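Local coordinates for hypothetical protein Atu1826 (Agrobacterium tumefaciens, PDB 2I3D) that is of unknown function but has an alpha/beta-hydrolase fold and is probably a hydrolase, related in sequence to S15-family peptidases, at residues 25-37 with 83-95. Residues are numbered along the deposited sequence; the frame is centred on the assembly and turned at random.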
loop_
_atom_site.group_PDB
_atom_site.type_symbol
_atom_site.label_atom_id
_atom_site.label_comp_id
_atom_site.label_asym_id
_atom_site.label_seq_id
_atom_site.Cartn_x
_atom_site.Cartn_y
_atom_site.Cartn_z
ATOM N N GLU B 25 -15.220 11.878 -2.140
ATOM C CA GLU B 25 -15.448 11.344 -0.793
ATOM C C GLU B 25 -16.941 11.152 -0.579
ATOM O O GLU B 25 -17.702 12.111 -0.736
ATOM C CB GLU B 25 -14.931 12.303 0.286
ATOM C CG GLU B 25 -13.444 12.601 0.246
ATOM C CD GLU B 25 -13.052 13.607 -0.842
ATOM O OE1 GLU B 25 -13.950 14.179 -1.522
ATOM O OE2 GLU B 25 -11.830 13.834 -1.033
ATOM N N VAL B 26 -17.340 9.936 -0.214
ATOM C CA VAL B 26 -18.738 9.586 0.086
ATOM C C VAL B 26 -18.821 8.768 1.378
ATOM O O VAL B 26 -17.843 8.127 1.810
ATOM C CB VAL B 26 -19.427 8.787 -1.063
ATOM C CG1 VAL B 26 -19.530 9.642 -2.306
ATOM C CG2 VAL B 26 -18.713 7.405 -1.352
ATOM N N ILE B 27 -19.979 8.873 2.032
ATOM C CA ILE B 27 -20.338 8.032 3.166
ATOM C C ILE B 27 -21.680 7.437 2.799
ATOM O O ILE B 27 -22.579 8.156 2.315
ATOM C CB ILE B 27 -20.454 8.848 4.503
ATOM C CG1 ILE B 27 -19.070 9.212 5.062
ATOM C CG2 ILE B 27 -21.244 8.071 5.540
ATOM C CD1 ILE B 27 -19.104 10.199 6.246
ATOM N N PHE B 28 -21.827 6.134 2.973
ATOM C CA PHE B 28 -23.134 5.499 2.741
ATOM C C PHE B 28 -23.369 4.480 3.851
ATOM O O PHE B 28 -22.480 4.209 4.658
ATOM C CB PHE B 28 -23.236 4.874 1.339
ATOM C CG PHE B 28 -22.148 3.863 1.036
ATOM C CD1 PHE B 28 -22.373 2.501 1.240
ATOM C CD2 PHE B 28 -20.899 4.287 0.546
ATOM C CE1 PHE B 28 -21.353 1.547 0.945
ATOM C CE2 PHE B 28 -19.888 3.370 0.276
ATOM C CZ PHE B 28 -20.107 2.008 0.475
ATOM N N ASN B 29 -24.583 3.935 3.912
ATOM C CA ASN B 29 -24.937 3.070 5.021
ATOM C C ASN B 29 -24.713 1.628 4.688
ATOM O O ASN B 29 -25.174 1.146 3.652
ATOM C CB ASN B 29 -26.405 3.289 5.426
ATOM C CG ASN B 29 -26.628 4.648 6.079
ATOM O OD1 ASN B 29 -25.727 5.212 6.741
ATOM N ND2 ASN B 29 -27.827 5.191 5.892
ATOM N N GLY B 30 -23.988 0.940 5.559
ATOM C CA GLY B 30 -23.919 -0.513 5.493
ATOM C C GLY B 30 -24.645 -1.118 6.681
ATOM O O GLY B 30 -25.137 -0.384 7.554
ATOM N N PRO B 31 -24.706 -2.453 6.742
ATOM C CA PRO B 31 -25.327 -3.149 7.854
ATOM C C PRO B 31 -24.709 -2.844 9.225
ATOM O O PRO B 31 -25.397 -2.951 10.247
ATOM C CB PRO B 31 -25.128 -4.628 7.492
ATOM C CG PRO B 31 -25.015 -4.625 6.012
ATOM C CD PRO B 31 -24.234 -3.390 5.705
ATOM N N ALA B 32 -23.439 -2.444 9.270
ATOM C CA ALA B 32 -22.752 -2.258 10.537
ATOM C C ALA B 32 -22.613 -0.794 10.872
ATOM O O ALA B 32 -21.952 -0.436 11.866
ATOM C CB ALA B 32 -21.355 -2.911 10.488
ATOM N N GLY B 33 -23.162 0.047 10.010
ATOM C CA GLY B 33 -23.095 1.497 10.187
ATOM C C GLY B 33 -22.570 2.173 8.933
ATOM O O GLY B 33 -22.732 1.645 7.808
ATOM N N ARG B 34 -21.938 3.330 9.126
ATOM C CA ARG B 34 -21.361 4.146 8.058
ATOM C C ARG B 34 -20.245 3.386 7.342
ATOM O O ARG B 34 -19.402 2.770 8.020
ATOM C CB ARG B 34 -20.757 5.441 8.643
ATOM C CG ARG B 34 -21.791 6.533 9.003
ATOM C CD ARG B 34 -21.117 7.873 9.325
ATOM N NE ARG B 34 -22.102 8.938 9.524
ATOM C CZ ARG B 34 -21.829 10.139 10.029
ATOM N NH1 ARG B 34 -20.590 10.453 10.396
ATOM N NH2 ARG B 34 -22.805 11.025 10.175
ATOM N N LEU B 35 -20.229 3.463 6.012
ATOM C CA LEU B 35 -19.122 2.978 5.184
ATOM C C LEU B 35 -18.576 4.173 4.406
ATOM O O LEU B 35 -19.343 4.941 3.767
ATOM C CB LEU B 35 -19.554 1.860 4.206
ATOM C CG LEU B 35 -19.989 0.530 4.838
ATOM C CD1 LEU B 35 -20.749 -0.341 3.802
ATOM C CD2 LEU B 35 -18.752 -0.201 5.421
ATOM N N GLU B 36 -17.253 4.321 4.477
ATOM C CA GLU B 36 -16.514 5.362 3.818
ATOM C C GLU B 36 -16.098 4.891 2.402
ATOM O O GLU B 36 -15.601 3.774 2.241
ATOM C CB GLU B 36 -15.274 5.661 4.683
ATOM C CG GLU B 36 -14.314 6.608 4.097
ATOM C CD GLU B 36 -13.070 6.799 4.940
ATOM O OE1 GLU B 36 -12.553 5.860 5.623
ATOM O OE2 GLU B 36 -12.594 7.934 4.879
ATOM N N GLY B 37 -16.291 5.738 1.389
ATOM C CA GLY B 37 -15.921 5.366 0.006
ATOM C C GLY B 37 -15.348 6.510 -0.803
ATOM O O GLY B 37 -15.282 7.665 -0.313
ATOM N N LEU B 83 -16.478 2.669 -7.741
ATOM C CA LEU B 83 -16.481 2.876 -6.287
ATOM C C LEU B 83 -15.434 1.982 -5.647
ATOM O O LEU B 83 -15.424 0.792 -5.937
ATOM C CB LEU B 83 -17.860 2.525 -5.704
ATOM C CG LEU B 83 -17.986 2.600 -4.182
ATOM C CD1 LEU B 83 -17.957 4.070 -3.695
ATOM C CD2 LEU B 83 -19.240 1.905 -3.749
ATOM N N ARG B 84 -14.535 2.536 -4.830
ATOM C CA ARG B 84 -13.790 1.750 -3.858
ATOM C C ARG B 84 -14.254 2.202 -2.480
ATOM O O ARG B 84 -14.705 3.335 -2.296
ATOM C CB ARG B 84 -12.269 1.906 -3.992
ATOM C CG ARG B 84 -11.758 3.382 -3.875
ATOM C CD ARG B 84 -10.252 3.438 -4.219
ATOM N NE ARG B 84 -9.593 4.619 -3.656
ATOM C CZ ARG B 84 -9.621 5.837 -4.206
ATOM N NH1 ARG B 84 -10.284 6.073 -5.338
ATOM N NH2 ARG B 84 -8.976 6.827 -3.609
ATOM N N PHE B 85 -14.164 1.321 -1.504
ATOM C CA PHE B 85 -14.582 1.708 -0.144
ATOM C C PHE B 85 -13.866 0.883 0.921
ATOM O O PHE B 85 -13.319 -0.176 0.638
ATOM C CB PHE B 85 -16.109 1.528 -0.001
ATOM C CG PHE B 85 -16.553 0.084 0.078
ATOM C CD1 PHE B 85 -16.746 -0.525 1.325
ATOM C CD2 PHE B 85 -16.740 -0.676 -1.093
ATOM C CE1 PHE B 85 -17.112 -1.872 1.416
ATOM C CE2 PHE B 85 -17.102 -2.044 -0.996
ATOM C CZ PHE B 85 -17.291 -2.619 0.255
ATOM N N ASN B 86 -13.897 1.386 2.161
ATOM C CA ASN B 86 -13.293 0.708 3.284
ATOM C C ASN B 86 -14.289 -0.243 3.896
ATOM O O ASN B 86 -15.426 0.156 4.189
ATOM C CB ASN B 86 -12.821 1.720 4.321
ATOM C CG ASN B 86 -11.457 2.283 3.994
ATOM O OD1 ASN B 86 -10.650 1.646 3.281
ATOM N ND2 ASN B 86 -11.158 3.470 4.542
ATOM N N PHE B 87 -13.872 -1.488 4.093
ATOM C CA PHE B 87 -14.729 -2.453 4.823
ATOM C C PHE B 87 -15.007 -1.948 6.239
ATOM O O PHE B 87 -14.244 -1.118 6.773
ATOM C CB PHE B 87 -14.102 -3.847 4.908
ATOM C CG PHE B 87 -14.158 -4.616 3.608
ATOM C CD1 PHE B 87 -15.381 -4.860 2.946
ATOM C CD2 PHE B 87 -12.971 -5.140 3.066
ATOM C CE1 PHE B 87 -15.394 -5.587 1.721
ATOM C CE2 PHE B 87 -12.968 -5.891 1.868
ATOM C CZ PHE B 87 -14.180 -6.101 1.179
ATOM N N ARG B 88 -16.084 -2.449 6.855
ATOM C CA ARG B 88 -16.340 -2.169 8.299
ATOM C C ARG B 88 -15.060 -2.262 9.119
ATOM O O ARG B 88 -14.255 -3.213 8.939
ATOM C CB ARG B 88 -17.371 -3.154 8.882
ATOM C CG ARG B 88 -16.939 -4.624 8.854
ATOM C CD ARG B 88 -18.117 -5.565 9.231
ATOM N NE ARG B 88 -19.258 -5.394 8.342
ATOM C CZ ARG B 88 -20.494 -5.809 8.633
ATOM N NH1 ARG B 88 -20.701 -6.449 9.784
ATOM N NH2 ARG B 88 -21.500 -5.605 7.781
ATOM N N SER B 89 -14.896 -1.269 10.014
ATOM C CA SER B 89 -13.773 -1.129 10.985
ATOM C C SER B 89 -12.559 -0.424 10.389
ATOM O O SER B 89 -11.699 0.012 11.146
ATOM C CB SER B 89 -13.323 -2.449 11.593
ATOM O OG SER B 89 -12.341 -3.100 10.769
ATOM N N ILE B 90 -12.468 -0.344 9.051
ATOM C CA ILE B 90 -11.304 0.264 8.375
ATOM C C ILE B 90 -11.536 1.786 8.128
ATOM O O ILE B 90 -12.597 2.207 7.648
ATOM C CB ILE B 90 -11.054 -0.472 7.013
ATOM C CG1 ILE B 90 -11.042 -2.025 7.174
ATOM C CG2 ILE B 90 -9.825 0.113 6.272
ATOM C CD1 ILE B 90 -9.972 -2.589 8.080
ATOM N N GLY B 91 -10.543 2.606 8.454
ATOM C CA GLY B 91 -10.680 4.064 8.285
ATOM C C GLY B 91 -11.843 4.603 9.107
ATOM O O GLY B 91 -11.957 4.320 10.289
ATOM N N ARG B 92 -12.751 5.307 8.455
ATOM C CA ARG B 92 -13.930 5.843 9.119
ATOM C C ARG B 92 -15.140 4.907 9.027
ATOM O O ARG B 92 -16.246 5.227 9.509
ATOM C CB ARG B 92 -14.268 7.200 8.520
ATOM C CG ARG B 92 -13.222 8.283 8.785
ATOM C CD ARG B 92 -13.543 9.435 7.843
ATOM N NE ARG B 92 -12.740 10.656 7.964
ATOM C CZ ARG B 92 -13.249 11.842 8.327
ATOM N NH1 ARG B 92 -14.542 11.944 8.659
ATOM N NH2 ARG B 92 -12.473 12.922 8.385
ATOM N N SER B 93 -14.983 3.754 8.372
ATOM C CA SER B 93 -16.104 2.816 8.352
ATOM C C SER B 93 -16.309 2.234 9.752
ATOM O O SER B 93 -15.374 1.792 10.392
ATOM C CB SER B 93 -15.863 1.720 7.314
ATOM O OG SER B 93 -15.925 2.297 6.011
ATOM N N GLN B 94 -17.558 2.240 10.204
ATOM C CA GLN B 94 -17.918 1.767 11.533
ATOM C C GLN B 94 -17.976 0.259 11.598
ATOM O O GLN B 94 -17.938 -0.420 10.568
ATOM C CB GLN B 94 -19.289 2.339 11.893
ATOM C CG GLN B 94 -19.240 3.830 12.112
ATOM C CD GLN B 94 -20.582 4.358 12.533
ATOM O OE1 GLN B 94 -21.560 4.261 11.801
ATOM N NE2 GLN B 94 -20.637 4.913 13.737
ATOM N N GLY B 95 -18.091 -0.265 12.818
ATOM C CA GLY B 95 -18.234 -1.684 13.035
ATOM C C GLY B 95 -16.939 -2.391 13.283
ATOM O O GLY B 95 -15.884 -1.748 13.381
HETATM O O HOH W 1 -19.852 -0.078 8.719
#
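Glu36 reaches from strand 33-40, the second of the hairpin, into the looping chain 86-93. Its chain is extended, with CG anti to the backbone N (chi1 174°). OE1 takes two N-H groups from opposite faces of the carboxylate plane. Arg92 N meets Glu36 OE1 at 2.9 Å, almost straight; Asn86 ND2 meets Glu36 OE1 at 3.0 Å, more bent. The Asn86 amide plane is turned 73° from the carboxylate, and its OD1 accepts from Met63 N. The aliphatic part of Arg92 crosses the carboxylate, with CD 3.5 Å from Glu36 OE2.

Ser93 ties the backbones together. Ser93 OG accepts from Glu36 N at 2.9 Å and donates to Asn86 O. Gln94 grips the backbone of Arg34 twice. Gln94 N donates to Arg34 O, and Gln94 OE1 accepts from Arg34 N on a lone pair at 2.9 Å. A water also bridges Arg34 O and Gln94 O.

At the type I turn of the hairpin, Ala32 CB sits over the centre of one face of the Arg88 guanidinium, 3.5 Å from CZ. Arg88 NH2 forms a salt bridge with Asp106. Farther along the hairpin, Phe28 turns its edge toward the face of Phe85 in an offset edge-to-face pair, planes 71° apart.

Gly37 and Phe85 form an antiparallel non-hydrogen-bonded pair, joining strand 33-40 to strand 81-85. Strand 25-30 is outermost on that side of the mixed sheet within the chain. Phe28 stacks on Trp113 and Phe85 packs on Ala110, both of helix 101-117; strand 49-53 flanks strand 81-85 on its other side.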